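Local coordinates for protein ribosomal RNA small subunit methyltransferase E (Legionella pneumophila, PDB 5O95) that probably methylates the N3 position of uridine 1498 in 16S ribosomal RNA, with S-adenosyl-L-methionine as methyl donor, at residues B[22-25]-B[26-29]. Numbering follows the deposited sequence.
Sequences ELSP and EAGQ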
loop_
_atom_site.group_PDB
_atom_site.type_symbol
_atom_site.label_atom_id
_atom_site.label_comp_id
_atom_site.label_asym_id
_atom_site.label_seq_id
_atom_site.Cartn_x
_atom_site.Cartn_y
_atom_site.Cartn_z
ATOM N N GLU B 22 -32.962 -14.344 -6.175
ATOM C CA GLU B 22 -32.323 -15.186 -5.179
ATOM C C GLU B 22 -30.819 -15.060 -5.362
ATOM O O GLU B 22 -30.283 -15.381 -6.431
ATOM C CB GLU B 22 -32.741 -16.645 -5.336
ATOM C CG GLU B 22 -32.103 -17.531 -4.281
ATOM C CD GLU B 22 -32.523 -18.976 -4.400
ATOM O OE1 GLU B 22 -33.360 -19.270 -5.269
ATOM O OE2 GLU B 22 -32.019 -19.812 -3.627
ATOM N N LEU B 23 -30.136 -14.565 -4.339
ATOM C CA LEU B 23 -28.704 -14.384 -4.486
ATOM C C LEU B 23 -28.038 -15.716 -4.767
ATOM O O LEU B 23 -28.532 -16.770 -4.362
ATOM C CB LEU B 23 -28.129 -13.782 -3.212
ATOM C CG LEU B 23 -28.641 -12.384 -2.887
ATOM C CD1 LEU B 23 -27.922 -11.905 -1.622
ATOM C CD2 LEU B 23 -28.388 -11.426 -4.037
ATOM N N SER B 24 -26.896 -15.662 -5.475
ATOM C CA SER B 24 -26.119 -16.874 -5.664
ATOM C C SER B 24 -25.811 -17.475 -4.298
ATOM O O SER B 24 -25.751 -16.750 -3.303
ATOM C CB SER B 24 -24.805 -16.549 -6.364
ATOM O OG SER B 24 -24.023 -15.650 -5.572
ATOM N N PRO B 25 -25.625 -18.796 -4.218
ATOM C CA PRO B 25 -25.313 -19.398 -2.913
ATOM C C PRO B 25 -24.131 -18.743 -2.215
ATOM O O PRO B 25 -24.171 -18.541 -0.995
ATOM C CB PRO B 25 -25.056 -20.872 -3.265
ATOM C CG PRO B 25 -25.954 -21.097 -4.467
ATOM C CD PRO B 25 -25.884 -19.815 -5.256
ATOM N N GLU B 26 -23.075 -18.409 -2.959
ATOM C CA GLU B 26 -21.934 -17.737 -2.343
ATOM C C GLU B 26 -22.335 -16.390 -1.762
ATOM O O GLU B 26 -21.908 -16.031 -0.660
ATOM C CB GLU B 26 -20.795 -17.567 -3.351
ATOM C CG GLU B 26 -20.085 -18.872 -3.660
ATOM C CD GLU B 26 -19.417 -19.458 -2.439
ATOM O OE1 GLU B 26 -18.413 -18.875 -1.990
ATOM O OE2 GLU B 26 -19.901 -20.489 -1.922
ATOM N N ALA B 27 -23.140 -15.622 -2.498
ATOM C CA ALA B 27 -23.540 -14.300 -2.017
ATOM C C ALA B 27 -24.570 -14.423 -0.904
ATOM O O ALA B 27 -24.600 -13.589 0.005
ATOM C CB ALA B 27 -24.090 -13.463 -3.177
ATOM N N GLY B 28 -25.407 -15.467 -0.949
ATOM C CA GLY B 28 -26.352 -15.689 0.134
ATOM C C GLY B 28 -25.650 -16.039 1.428
ATOM O O GLY B 28 -26.081 -15.631 2.509
ATOM N N GLN B 29 -24.572 -16.824 1.334
ATOM C CA GLN B 29 -23.734 -17.090 2.497
ATOM C C GLN B 29 -23.106 -15.805 3.022
ATOM O O GLN B 29 -23.131 -15.533 4.229
ATOM C CB GLN B 29 -22.647 -18.102 2.110
ATOM C CG GLN B 29 -21.468 -18.191 3.086
ATOM C CD GLN B 29 -21.847 -18.847 4.396
ATOM O OE1 GLN B 29 -22.899 -19.481 4.506
ATOM N NE2 GLN B 29 -20.990 -18.701 5.402
#
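With chi1 at 61°, S24 sets its hydroxyl between its own backbone N and carbonyl carbon, and from there OG reaches the first turn of the helix that starts at P25. A27 N donates to S24 OG over 3.2 Å, which makes S24 the N-cap: the hydroxyl takes up an amide that has no earlier helical carbonyl to bind. The N-H...O angle of 152° leaves this bond slightly bent. Beside it the A27 methyl lies 3.2 Å from S24 OG, a close approach of CB to the hydroxyl. The carbonyl of the same serine serves the next residue: G28 N donates to S24 O at 2.7 Å. One residue further on, Q29 N donates to P25 O over 2.9 Å. The serine therefore meets two successive amides, one through its side chain and one through its backbone. P25 occupies the first helical position, where a ring nitrogen without a hydrogen costs no helical bond. L23, just before the cap, makes an apolar contact with the alanine, its CB resting 4.1 Å from A27 CB. Its CG stands anti to its carbonyl carbon (chi1 -64°), which carries the branched end along the turn and brings L23 CD1 to 4.1 Å from A27 O. The leucine thus covers the buried side of the turn, whereas P25 and E26 lie on its exposed side. In the PUA domain this cap joins strand 20-22 to helix 25-34. Q11 accepts from S24 N through OE1 and also touches L23 and A27, while L23 pairs through its backbone with V65 and packs against V67 of strand 64-74 and V31 of helix 25-34.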